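Local coordinates for protein 6'''-hydroxyparomomycin C oxidase (Microbacterium trichothecenolyticum, PDB 7DVE) that oxidises the C3 hydroxyl of the sugar in C-glycosides such as mangiferin and isoorientin, using bound FAD and passing the electrons to oxygen to give hydrogen peroxide, at residues T23-L28 against V217-I222; E179-V184 against V420-A425; F303-R308 against V367-F372. All blocks are in the same frame, centred on the assembly; numbering follows the deposited sequence.

Contact 1 belongs to the Rossmann-type FAD-binding part of this GMC oxidoreductase, whereas contact 3 pairs two strands of the antiparallel sheet and contact 2 joins two helix ends next to it. The centre of contact 1 is 39 Å from that of contact 2 and 35 Å from that of contact 3, on the opposite side of the chain's centre from contact 3. Contacts 2 and 3 have centres only 10 Å apart and touch: Arg180 NH1 lies 2.6 Å from Arg308 O, a probable hydrogen bond, and Leu422 packs on Leu371. The Thr23 side chain of contact 1 is about 8 Å from FAD. In contact 3, Phe372 meets the ring of His444, the probable proton acceptor.

Contact 1 (T23-L28 against V217-I222); sequences TYARIL and VVLGDI
Arg26 carries the polar part of this helix-helix contact, reaching over to the backbone carbonyls of Val217 and Val218. CG stands anti to the backbone N (chi1 -157°), and the chain bends at chi2. Arg26 NH1 donates to Val218 O at 3.1 Å, coming from above the carbonyl plane with an N-H...O angle of 149°. A weaker bond runs from the same NH1 to Val217 O at 3.3 Å. Both oxygens lie at the edge of the guanidinium, near its plane, so one terminal nitrogen spans two successive carbonyls. The aliphatic part of the chain lies against the same oxygen, Arg26 CG being 3.0 Å from Val218 O. Arg26 NE forms a salt bridge with Glu30 OE2, one turn further along its own helix.

The two helices, 19-31 and 215-224, run roughly parallel, their segments 8.1 Å apart at an angle of 32°. A glycine-rich GxGxxG pattern runs into the start of helix 19-31, consistent with the dinucleotide-binding turn of a Rossmann-type fold, as in other GMC oxidoreductases. Helix 215-224 is kinked: Asp221 N and Ile222 N make no bond to the preceding turn, and Arg26 NH1 bonds Val217 O and Val218 O, the carbonyls such bonds would use. Gly220 in between has a positive phi, which favours glycine.

Van der Waals contacts flank the arginine. Val218 CG1 rests 3.5 Å from Thr23 N, with the Thr23 and Val218 side chains crossing obliquely; Thr23 OG1 is itself hydrogen-bonded to Pro19 O. Ala25 CB meets Leu219 CD2 at 3.8 Å, the leucine bringing this methyl back although its CB points away. Ile222, an exposed residue, crosses Arg26 at about a right angle and sets CG2 3.8 Å from Arg26 CG. Leu160 of helix 149-161 packs on both Thr23 and Arg26.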
ATOM      1  N   THR A  23     -11.666  -1.844   2.350  1.00 59.83           N
ATOM      2  CA  THR A  23     -12.318  -2.630   1.311  1.00 60.50           C
ATOM      3  C   THR A  23     -13.311  -3.598   1.931  1.00 64.55           C
ATOM      4  O   THR A  23     -14.449  -3.733   1.458  1.00 62.72           O
ATOM      5  CB  THR A  23     -11.290  -3.385   0.471  1.00 58.28           C
ATOM      6  OG1 THR A  23     -10.554  -2.454  -0.320  1.00 60.08           O
ATOM      7  CG2 THR A  23     -11.997  -4.372  -0.468  1.00 56.47           C
ATOM      8  N   TYR A  24     -12.891  -4.285   3.001  1.00 64.24           N
ATOM      9  CA  TYR A  24     -13.835  -5.174   3.678  1.00 62.58           C
ATOM     10  C   TYR A  24     -15.068  -4.408   4.150  1.00 64.60           C
ATOM     11  O   TYR A  24     -16.209  -4.856   3.956  1.00 66.28           O
ATOM     12  CB  TYR A  24     -13.162  -5.883   4.849  1.00 61.66           C
ATOM     13  CG  TYR A  24     -12.421  -7.127   4.436  1.00 60.28           C
ATOM     14  CD1 TYR A  24     -11.135  -7.046   3.906  1.00 61.14           C
ATOM     15  CD2 TYR A  24     -13.001  -8.376   4.561  1.00 61.54           C
ATOM     16  CE1 TYR A  24     -10.444  -8.183   3.525  1.00 59.91           C
ATOM     17  CE2 TYR A  24     -12.315  -9.526   4.185  1.00 63.13           C
ATOM     18  CZ  TYR A  24     -11.046  -9.415   3.664  1.00 62.33           C
ATOM     19  OH  TYR A  24     -10.366 -10.537   3.294  1.00 64.65           O
ATOM     20  N   ALA A  25     -14.858  -3.239   4.762  1.00 64.17           N
ATOM     21  CA  ALA A  25     -15.992  -2.453   5.253  1.00 64.01           C
ATOM     22  C   ALA A  25     -16.945  -2.084   4.121  1.00 65.73           C
ATOM     23  O   ALA A  25     -18.167  -2.244   4.243  1.00 69.75           O
ATOM     24  CB  ALA A  25     -15.507  -1.190   5.965  1.00 64.69           C
ATOM     25  N   ARG A  26     -16.407  -1.607   2.999  1.00 64.82           N
ATOM     26  CA  ARG A  26     -17.287  -1.155   1.925  1.00 65.00           C
ATOM     27  C   ARG A  26     -18.011  -2.320   1.259  1.00 67.78           C
ATOM     28  O   ARG A  26     -19.210  -2.219   0.947  1.00 69.23           O
ATOM     29  CB  ARG A  26     -16.513  -0.352   0.886  1.00 62.47           C
ATOM     30  CG  ARG A  26     -17.446   0.592   0.090  1.00 67.82           C
ATOM     31  CD  ARG A  26     -17.514   0.178  -1.358  1.00 66.45           C
ATOM     32  NE  ARG A  26     -18.212   1.112  -2.228  1.00 63.37           N
ATOM     33  CZ  ARG A  26     -17.668   2.209  -2.735  1.00 62.42           C
ATOM     34  NH1 ARG A  26     -16.508   2.668  -2.303  1.00 62.21           N
ATOM     35  NH2 ARG A  26     -18.311   2.870  -3.688  1.00 67.41           N
ATOM     36  N   ILE A  27     -17.315  -3.439   1.031  1.00 66.08           N
ATOM     37  CA  ILE A  27     -17.986  -4.543   0.359  1.00 66.94           C
ATOM     38  C   ILE A  27     -19.045  -5.143   1.253  1.00 68.62           C
ATOM     39  O   ILE A  27     -20.083  -5.598   0.766  1.00 70.53           O
ATOM     40  CB  ILE A  27     -16.997  -5.615  -0.121  1.00 68.31           C
ATOM     41  CG1 ILE A  27     -16.000  -5.004  -1.097  1.00 66.11           C
ATOM     42  CG2 ILE A  27     -17.766  -6.777  -0.787  1.00 64.47           C
ATOM     43  CD1 ILE A  27     -16.612  -4.809  -2.487  1.00 65.30           C
ATOM     44  N   LEU A  28     -18.832  -5.146   2.568  1.00 69.19           N
ATOM     45  CA  LEU A  28     -19.898  -5.649   3.423  1.00 69.20           C
ATOM     46  C   LEU A  28     -21.021  -4.630   3.583  1.00 71.12           C
ATOM     47  O   LEU A  28     -22.179  -5.026   3.745  1.00 73.36           O
ATOM     48  CB  LEU A  28     -19.336  -6.087   4.786  1.00 72.44           C
ATOM     49  CG  LEU A  28     -18.364  -7.280   4.722  1.00 68.83           C
ATOM     50  CD1 LEU A  28     -17.524  -7.448   5.987  1.00 66.91           C
ATOM     51  CD2 LEU A  28     -19.111  -8.579   4.379  1.00 67.57           C
ATOM     52  N   VAL A 217     -12.174   7.283   0.203  1.00 58.23           N
ATOM     53  CA  VAL A 217     -12.881   6.909  -1.016  1.00 59.21           C
ATOM     54  C   VAL A 217     -13.304   5.444  -0.977  1.00 58.66           C
ATOM     55  O   VAL A 217     -14.406   5.098  -1.426  1.00 61.14           O
ATOM     56  CB  VAL A 217     -12.009   7.215  -2.246  1.00 58.49           C
ATOM     57  CG1 VAL A 217     -12.733   6.802  -3.537  1.00 53.52           C
ATOM     58  CG2 VAL A 217     -11.674   8.689  -2.267  1.00 57.31           C
ATOM     59  N   VAL A 218     -12.450   4.573  -0.444  1.00 55.98           N
ATOM     60  CA  VAL A 218     -12.800   3.159  -0.334  1.00 59.42           C
ATOM     61  C   VAL A 218     -13.986   2.975   0.609  1.00 60.56           C
ATOM     62  O   VAL A 218     -14.933   2.245   0.301  1.00 61.83           O
ATOM     63  CB  VAL A 218     -11.582   2.330   0.115  1.00 58.58           C
ATOM     64  CG1 VAL A 218     -11.941   0.855   0.104  1.00 60.20           C
ATOM     65  CG2 VAL A 218     -10.397   2.591  -0.798  1.00 56.65           C
ATOM     66  N   LEU A 219     -13.958   3.643   1.767  1.00 58.83           N
ATOM     67  CA  LEU A 219     -15.074   3.579   2.708  1.00 60.76           C
ATOM     68  C   LEU A 219     -16.333   4.172   2.088  1.00 62.83           C
ATOM     69  O   LEU A 219     -17.433   3.604   2.213  1.00 63.03           O
ATOM     70  CB  LEU A 219     -14.713   4.333   3.991  1.00 61.34           C
ATOM     71  CG  LEU A 219     -13.765   3.667   5.005  1.00 63.00           C
ATOM     72  CD1 LEU A 219     -13.498   4.601   6.177  1.00 61.74           C
ATOM     73  CD2 LEU A 219     -14.311   2.342   5.502  1.00 61.60           C
ATOM     74  N   GLY A 220     -16.195   5.329   1.414  1.00 63.09           N
ATOM     75  CA  GLY A 220     -17.284   5.918   0.667  1.00 61.82           C
ATOM     76  C   GLY A 220     -18.454   6.363   1.509  1.00 65.86           C
ATOM     77  O   GLY A 220     -18.513   6.119   2.725  1.00 65.98           O
ATOM     78  N   ASP A 221     -19.422   7.005   0.850  1.00 67.01           N
ATOM     79  CA  ASP A 221     -20.613   7.396   1.571  1.00 65.48           C
ATOM     80  C   ASP A 221     -21.426   6.193   1.993  1.00 67.24           C
ATOM     81  O   ASP A 221     -22.152   6.287   2.987  1.00 70.01           O
ATOM     82  CB  ASP A 221     -21.473   8.347   0.752  1.00 69.83           C
ATOM     83  CG  ASP A 221     -20.754   9.631   0.412  1.00 74.71           C
ATOM     84  OD1 ASP A 221     -19.982  10.159   1.256  1.00 71.55           O
ATOM     85  OD2 ASP A 221     -21.013  10.137  -0.698  1.00 78.66           O
ATOM     86  N   ILE A 222     -21.315   5.057   1.293  1.00 68.86           N
ATOM     87  CA  ILE A 222     -22.095   3.906   1.752  1.00 69.06           C
ATOM     88  C   ILE A 222     -21.571   3.396   3.093  1.00 67.05           C
ATOM     89  O   ILE A 222     -22.365   3.005   3.946  1.00 69.88           O
ATOM     90  CB  ILE A 222     -22.181   2.772   0.702  1.00 68.15           C
ATOM     91  CG1 ILE A 222     -23.290   1.792   1.092  1.00 70.93           C
ATOM     92  CG2 ILE A 222     -20.890   1.993   0.591  1.00 66.73           C
ATOM     93  CD1 ILE A 222     -23.712   0.842  -0.009  1.00 72.32           C
TER

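Contact 2 (E179-V184 against V420-A425); sequences ERLAAV and VRLGKA
Arg421 places CG anti to its backbone N (chi1 -178°), and the bend at chi3 (91°) turns NE out of the line of the chain; the guanidinium lies beside Val184. There both terminal nitrogens converge on Val184 O. The stronger bond, from Arg421 NH1, is 3.1 Å long, with the donor tilted modestly from the carbonyl plane; Arg421 NH2 adds a weak one at 3.4 Å. The oxygen lies at the guanidinium edge, while the Val184 and Arg421 side chains slide past each other in opposite directions and Val184 CG2 comes to 3.5 Å from Arg421 NH1. Arg421 NE is engaged by Glu418 in a salt bridge on its own helix.

Beside this polar pair, Ala425 takes contacts from Arg180, Leu181 and Val184. Its CB meets Val184 CG2 at 3.7 Å, and its carbonyl oxygen lies 3.5 Å from Arg180 CB. Leu181 leads a methyl inward: CD2 sits 3.6 Å from Leu422 O and 4.3 Å from Leu422 CD2. The extended Arg180 chain continues past Ala425, and its NH1 is hydrogen-bonded to the carbonyls of Arg308 and Ile426.

The contact thus joins the C-terminal end of helix 176-183 to the last turn of the long helix 406-424, away from the annotated sites. Val184 stands just beyond the end of its helix, where carbonyls lack the next turn's amides as partners, so the cationic guanidinium probably finds a favourable electrostatic setting there, with Glu418 offsetting part of its charge.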
ATOM      1  N   GLU A 179       5.015  10.321 -25.112  1.00 59.48           N
ATOM      2  CA  GLU A 179       5.491  10.399 -26.494  1.00 61.96           C
ATOM      3  C   GLU A 179       6.972  10.054 -26.588  1.00 63.01           C
ATOM      4  O   GLU A 179       7.396   9.237 -27.427  1.00 63.03           O
ATOM      5  CB  GLU A 179       5.269  11.814 -27.019  1.00 63.25           C
ATOM      6  CG  GLU A 179       4.553  11.946 -28.320  1.00 69.24           C
ATOM      7  CD  GLU A 179       4.325  13.419 -28.658  1.00 76.52           C
ATOM      8  OE1 GLU A 179       3.657  13.708 -29.688  1.00 78.65           O
ATOM      9  OE2 GLU A 179       4.843  14.279 -27.904  1.00 75.98           O
ATOM     10  N   ARG A 180       7.781  10.697 -25.742  1.00 62.68           N
ATOM     11  CA  ARG A 180       9.222  10.503 -25.814  1.00 61.87           C
ATOM     12  C   ARG A 180       9.606   9.070 -25.463  1.00 63.79           C
ATOM     13  O   ARG A 180      10.517   8.501 -26.076  1.00 65.72           O
ATOM     14  CB  ARG A 180       9.914  11.517 -24.913  1.00 59.38           C
ATOM     15  CG  ARG A 180       9.929  12.890 -25.536  1.00 59.41           C
ATOM     16  CD  ARG A 180      10.414  13.952 -24.578  1.00 61.79           C
ATOM     17  NE  ARG A 180       9.990  15.266 -25.037  1.00 66.29           N
ATOM     18  CZ  ARG A 180      10.614  16.396 -24.742  1.00 68.13           C
ATOM     19  NH1 ARG A 180      11.675  16.411 -23.945  1.00 67.34           N
ATOM     20  NH2 ARG A 180      10.164  17.539 -25.256  1.00 64.50           N
ATOM     21  N   LEU A 181       8.909   8.455 -24.504  1.00 64.24           N
ATOM     22  CA  LEU A 181       9.216   7.069 -24.154  1.00 62.23           C
ATOM     23  C   LEU A 181       8.787   6.119 -25.263  1.00 66.86           C
ATOM     24  O   LEU A 181       9.536   5.210 -25.638  1.00 69.03           O
ATOM     25  CB  LEU A 181       8.535   6.697 -22.839  1.00 60.08           C
ATOM     26  CG  LEU A 181       9.097   7.465 -21.652  1.00 57.09           C
ATOM     27  CD1 LEU A 181       8.413   6.999 -20.393  1.00 55.49           C
ATOM     28  CD2 LEU A 181      10.603   7.254 -21.578  1.00 57.89           C
ATOM     29  N   ALA A 182       7.581   6.317 -25.804  1.00 68.22           N
ATOM     30  CA  ALA A 182       7.107   5.470 -26.890  1.00 69.49           C
ATOM     31  C   ALA A 182       8.074   5.500 -28.057  1.00 69.43           C
ATOM     32  O   ALA A 182       8.245   4.491 -28.744  1.00 73.55           O
ATOM     33  CB  ALA A 182       5.707   5.919 -27.332  1.00 65.54           C
ATOM     34  N   ALA A 183       8.718   6.644 -28.290  1.00 67.25           N
ATOM     35  CA  ALA A 183       9.691   6.738 -29.381  1.00 68.86           C
ATOM     36  C   ALA A 183      10.758   5.649 -29.299  1.00 71.43           C
ATOM     37  O   ALA A 183      11.176   5.107 -30.327  1.00 72.88           O
ATOM     38  CB  ALA A 183      10.362   8.114 -29.368  1.00 68.13           C
ATOM     39  N   VAL A 184      11.229   5.334 -28.095  1.00 71.10           N
ATOM     40  CA  VAL A 184      12.321   4.387 -27.892  1.00 72.31           C
ATOM     41  C   VAL A 184      11.814   3.052 -27.345  1.00 74.56           C
ATOM     42  O   VAL A 184      12.592   2.289 -26.791  1.00 77.43           O
ATOM     43  CB  VAL A 184      13.414   4.964 -26.969  1.00 69.13           C
ATOM     44  CG1 VAL A 184      14.006   6.245 -27.534  1.00 66.86           C
ATOM     45  CG2 VAL A 184      12.854   5.208 -25.566  1.00 65.10           C
ATOM     46  N   VAL A 420      18.476   4.630 -16.654  1.00 53.31           N
ATOM     47  CA  VAL A 420      19.232   5.655 -17.375  1.00 52.00           C
ATOM     48  C   VAL A 420      18.771   5.738 -18.831  1.00 56.12           C
ATOM     49  O   VAL A 420      18.588   6.838 -19.378  1.00 56.24           O
ATOM     50  CB  VAL A 420      20.744   5.387 -17.260  1.00 53.75           C
ATOM     51  CG1 VAL A 420      21.528   6.405 -18.070  1.00 52.93           C
ATOM     52  CG2 VAL A 420      21.140   5.449 -15.808  1.00 48.14           C
ATOM     53  N   ARG A 421      18.531   4.583 -19.475  1.00 53.91           N
ATOM     54  CA  ARG A 421      18.068   4.626 -20.863  1.00 53.92           C
ATOM     55  C   ARG A 421      16.714   5.331 -20.987  1.00 55.72           C
ATOM     56  O   ARG A 421      16.482   6.103 -21.928  1.00 55.19           O
ATOM     57  CB  ARG A 421      17.996   3.210 -21.437  1.00 54.97           C
ATOM     58  CG  ARG A 421      17.567   3.159 -22.898  1.00 60.46           C
ATOM     59  CD  ARG A 421      17.281   1.722 -23.382  1.00 58.75           C
ATOM     60  NE  ARG A 421      15.878   1.372 -23.191  1.00 61.25           N
ATOM     61  CZ  ARG A 421      14.896   1.793 -23.982  1.00 63.30           C
ATOM     62  NH1 ARG A 421      15.138   2.549 -25.040  1.00 63.06           N
ATOM     63  NH2 ARG A 421      13.640   1.453 -23.703  1.00 61.29           N
ATOM     64  N   LEU A 422      15.800   5.083 -20.050  1.00 55.01           N
ATOM     65  CA  LEU A 422      14.500   5.744 -20.132  1.00 52.79           C
ATOM     66  C   LEU A 422      14.615   7.240 -19.835  1.00 55.69           C
ATOM     67  O   LEU A 422      13.911   8.050 -20.452  1.00 53.58           O
ATOM     68  CB  LEU A 422      13.502   5.098 -19.173  1.00 53.10           C
ATOM     69  CG  LEU A 422      13.035   3.650 -19.324  1.00 56.65           C
ATOM     70  CD1 LEU A 422      12.276   3.229 -18.067  1.00 53.72           C
ATOM     71  CD2 LEU A 422      12.183   3.425 -20.560  1.00 54.57           C
ATOM     72  N   GLY A 423      15.479   7.633 -18.888  1.00 51.98           N
ATOM     73  CA  GLY A 423      15.578   9.048 -18.555  1.00 51.59           C
ATOM     74  C   GLY A 423      16.252   9.877 -19.640  1.00 55.27           C
ATOM     75  O   GLY A 423      15.866  11.023 -19.887  1.00 55.41           O
ATOM     76  N   LYS A 424      17.281   9.323 -20.290  1.00 54.14           N
ATOM     77  CA  LYS A 424      17.907  10.037 -21.406  1.00 56.98           C
ATOM     78  C   LYS A 424      16.923  10.269 -22.555  1.00 57.33           C
ATOM     79  O   LYS A 424      17.037  11.255 -23.290  1.00 59.04           O
ATOM     80  CB  LYS A 424      19.118   9.260 -21.922  1.00 55.30           C
ATOM     81  CG  LYS A 424      20.394   9.408 -21.119  1.00 58.57           C
ATOM     82  CD  LYS A 424      21.454   8.478 -21.730  1.00 58.59           C
ATOM     83  CE  LYS A 424      22.824   8.635 -21.114  1.00 59.17           C
ATOM     84  NZ  LYS A 424      23.696   7.460 -21.517  1.00 64.79           N
ATOM     85  N   ALA A 425      15.958   9.371 -22.736  1.00 57.04           N
ATOM     86  CA  ALA A 425      14.971   9.574 -23.783  1.00 57.32           C
ATOM     87  C   ALA A 425      14.051  10.750 -23.502  1.00 58.64           C
ATOM     88  O   ALA A 425      13.344  11.193 -24.409  1.00 57.96           O
ATOM     89  CB  ALA A 425      14.141   8.300 -23.970  1.00 57.75           C
TER

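Contact 3 (F303-R308 against V367-F372); sequences FAVRMR and VGLGLF
Leu369 N donates to Phe303 O at 2.8 Å, the shortest of four backbone bonds that pair the two antiparallel strands. The return bond, from Phe303 N to Leu369 O, is less straight (136° at the hydrogen). Val305 and Val367 form the second hydrogen-bonded pair: Val305 N to Val367 O and Val367 N to Val305 O are each 2.9 Å, both donors nearly along the C=O axis. Between the two pairs Ala304 faces Gly368 in a non-hydrogen-bonded pair, where Gly368 CA makes a CA-H...O contact with Phe303 O at 3.5 Å.

On the face carrying Phe303, Val305, Val367 and Leu369, Val305 CG2 touches Val367 CG2 at 3.5 Å. Val305 and Leu369 cross at about a right angle, Val305 CG1 4.0 Å from Leu369 CD1. Ile419 of helix 406-424 touches Phe303 and Leu369 on this apolar face.

The four bonds satisfy the N and O atoms of Phe303, Val305, Val367 and Leu369, while Ala304 turns to Leu430 of strand 427-436 and Gly368 to Met346 of strand 341-347, so this mostly buried backbone finds hydrogen-bond partners on both sides.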
ATOM      1  N   PHE A 303      15.890   8.291 -10.321  1.00 46.87           N
ATOM      2  CA  PHE A 303      16.646   9.079 -11.280  1.00 47.79           C
ATOM      3  C   PHE A 303      15.856  10.361 -11.491  1.00 45.81           C
ATOM      4  O   PHE A 303      14.644  10.364 -11.332  1.00 49.18           O
ATOM      5  CB  PHE A 303      16.784   8.292 -12.588  1.00 47.37           C
ATOM      6  CG  PHE A 303      17.946   8.687 -13.431  1.00 47.90           C
ATOM      7  CD1 PHE A 303      19.165   8.996 -12.862  1.00 49.57           C
ATOM      8  CD2 PHE A 303      17.820   8.717 -14.817  1.00 51.70           C
ATOM      9  CE1 PHE A 303      20.281   9.323 -13.669  1.00 51.87           C
ATOM     10  CE2 PHE A 303      18.901   9.062 -15.633  1.00 53.49           C
ATOM     11  CZ  PHE A 303      20.144   9.365 -15.047  1.00 51.72           C
ATOM     12  N   ALA A 304      16.518  11.434 -11.867  1.00 43.52           N
ATOM     13  CA  ALA A 304      15.830  12.693 -12.110  1.00 49.23           C
ATOM     14  C   ALA A 304      16.368  13.300 -13.390  1.00 49.77           C
ATOM     15  O   ALA A 304      17.582  13.265 -13.623  1.00 50.22           O
ATOM     16  CB  ALA A 304      16.030  13.676 -10.936  1.00 52.21           C
ATOM     17  N   VAL A 305      15.479  13.849 -14.231  1.00 48.32           N
ATOM     18  CA  VAL A 305      15.920  14.453 -15.489  1.00 51.75           C
ATOM     19  C   VAL A 305      15.204  15.779 -15.739  1.00 51.79           C
ATOM     20  O   VAL A 305      14.066  15.998 -15.316  1.00 50.03           O
ATOM     21  CB  VAL A 305      15.748  13.514 -16.713  1.00 53.17           C
ATOM     22  CG1 VAL A 305      16.368  12.143 -16.448  1.00 49.48           C
ATOM     23  CG2 VAL A 305      14.290  13.381 -17.095  1.00 53.01           C
ATOM     24  N   ARG A 306      15.912  16.683 -16.409  1.00 51.74           N
ATOM     25  CA  ARG A 306      15.352  17.929 -16.900  1.00 53.80           C
ATOM     26  C   ARG A 306      14.853  17.724 -18.324  1.00 56.38           C
ATOM     27  O   ARG A 306      15.647  17.461 -19.236  1.00 58.07           O
ATOM     28  CB  ARG A 306      16.395  19.042 -16.857  1.00 54.61           C
ATOM     29  CG  ARG A 306      15.894  20.355 -17.432  1.00 57.54           C
ATOM     30  CD  ARG A 306      17.011  21.397 -17.474  1.00 63.05           C
ATOM     31  NE  ARG A 306      16.908  22.229 -16.283  1.00 67.65           N
ATOM     32  CZ  ARG A 306      17.644  22.069 -15.194  1.00 65.94           C
ATOM     33  NH1 ARG A 306      18.647  21.200 -15.160  1.00 64.48           N
ATOM     34  NH2 ARG A 306      17.359  22.785 -14.108  1.00 67.24           N
ATOM     35  N   MET A 307      13.548  17.848 -18.517  1.00 55.87           N
ATOM     36  CA  MET A 307      12.973  17.675 -19.851  1.00 58.48           C
ATOM     37  C   MET A 307      13.489  18.733 -20.828  1.00 59.30           C
ATOM     38  O   MET A 307      13.536  19.926 -20.513  1.00 60.71           O
ATOM     39  CB  MET A 307      11.455  17.745 -19.768  1.00 60.30           C
ATOM     40  CG  MET A 307      10.837  16.390 -19.546  1.00 59.94           C
ATOM     41  SD  MET A 307       9.079  16.384 -19.861  1.00 73.85           S
ATOM     42  CE  MET A 307       8.611  18.080 -19.583  1.00 64.87           C
ATOM     43  N   ARG A 308      13.870  18.289 -22.022  1.00 59.99           N
ATOM     44  CA  ARG A 308      14.329  19.178 -23.081  1.00 66.27           C
ATOM     45  C   ARG A 308      13.145  19.618 -23.954  1.00 69.78           C
ATOM     46  O   ARG A 308      12.057  19.031 -23.911  1.00 65.38           O
ATOM     47  CB  ARG A 308      15.377  18.466 -23.944  1.00 67.64           C
ATOM     48  CG  ARG A 308      14.883  17.086 -24.452  1.00 68.75           C
ATOM     49  CD  ARG A 308      15.763  16.445 -25.540  1.00 68.93           C
ATOM     50  NE  ARG A 308      17.016  15.952 -24.971  1.00 72.84           N
ATOM     51  CZ  ARG A 308      17.237  14.692 -24.608  1.00 68.61           C
ATOM     52  NH1 ARG A 308      16.290  13.765 -24.701  1.00 63.06           N
ATOM     53  NH2 ARG A 308      18.426  14.363 -24.100  1.00 67.80           N
ATOM     54  N   VAL A 367      11.576  16.030 -13.892  1.00 48.30           N
ATOM     55  CA  VAL A 367      10.710  14.876 -13.654  1.00 50.18           C
ATOM     56  C   VAL A 367      11.525  13.776 -13.005  1.00 45.80           C
ATOM     57  O   VAL A 367      12.706  13.605 -13.318  1.00 47.72           O
ATOM     58  CB  VAL A 367      10.041  14.333 -14.936  1.00 47.77           C
ATOM     59  CG1 VAL A 367       8.972  15.296 -15.421  1.00 49.07           C
ATOM     60  CG2 VAL A 367      11.074  14.073 -16.000  1.00 48.37           C
ATOM     61  N   GLY A 368      10.880  13.028 -12.108  1.00 45.10           N
ATOM     62  CA  GLY A 368      11.484  11.894 -11.449  1.00 46.78           C
ATOM     63  C   GLY A 368      11.134  10.596 -12.151  1.00 47.20           C
ATOM     64  O   GLY A 368      10.097  10.482 -12.798  1.00 47.20           O
ATOM     65  N   LEU A 369      12.017   9.618 -12.007  1.00 44.70           N
ATOM     66  CA  LEU A 369      11.805   8.254 -12.469  1.00 46.07           C
ATOM     67  C   LEU A 369      12.067   7.291 -11.327  1.00 48.40           C
ATOM     68  O   LEU A 369      13.058   7.439 -10.599  1.00 48.81           O
ATOM     69  CB  LEU A 369      12.747   7.884 -13.627  1.00 45.70           C
ATOM     70  CG  LEU A 369      12.546   8.606 -14.951  1.00 47.71           C
ATOM     71  CD1 LEU A 369      13.365   9.893 -14.977  1.00 47.69           C
ATOM     72  CD2 LEU A 369      12.910   7.679 -16.097  1.00 48.51           C
ATOM     73  N   GLY A 370      11.198   6.285 -11.200  1.00 48.96           N
ATOM     74  CA  GLY A 370      11.474   5.141 -10.349  1.00 43.96           C
ATOM     75  C   GLY A 370      11.280   3.807 -11.059  1.00 48.48           C
ATOM     76  O   GLY A 370      10.257   3.569 -11.717  1.00 48.35           O
ATOM     77  N   LEU A 371      12.260   2.925 -10.929  1.00 46.43           N
ATOM     78  CA  LEU A 371      12.135   1.539 -11.333  1.00 49.18           C
ATOM     79  C   LEU A 371      12.142   0.638 -10.104  1.00 49.29           C
ATOM     80  O   LEU A 371      12.879   0.875  -9.146  1.00 49.67           O
ATOM     81  CB  LEU A 371      13.253   1.124 -12.300  1.00 51.10           C
ATOM     82  CG  LEU A 371      12.855   0.938 -13.782  1.00 54.05           C
ATOM     83  CD1 LEU A 371      12.404   2.252 -14.435  1.00 49.63           C
ATOM     84  CD2 LEU A 371      13.980   0.248 -14.579  1.00 54.66           C
ATOM     85  N   PHE A 372      11.313  -0.395 -10.142  1.00 51.31           N
ATOM     86  CA  PHE A 372      11.115  -1.312  -9.033  1.00 50.87           C
ATOM     87  C   PHE A 372      11.366  -2.720  -9.519  1.00 53.31           C
ATOM     88  O   PHE A 372      10.856  -3.117 -10.574  1.00 55.37           O
ATOM     89  CB  PHE A 372       9.687  -1.242  -8.473  1.00 51.83           C
ATOM     90  CG  PHE A 372       9.323   0.099  -7.899  1.00 52.18           C
ATOM     91  CD1 PHE A 372       9.057   1.188  -8.741  1.00 49.83           C
ATOM     92  CD2 PHE A 372       9.225   0.277  -6.524  1.00 47.24           C
ATOM     93  CE1 PHE A 372       8.717   2.448  -8.222  1.00 46.51           C
ATOM     94  CE2 PHE A 372       8.865   1.529  -6.003  1.00 50.88           C
ATOM     95  CZ  PHE A 372       8.611   2.620  -6.864  1.00 47.67           C
TER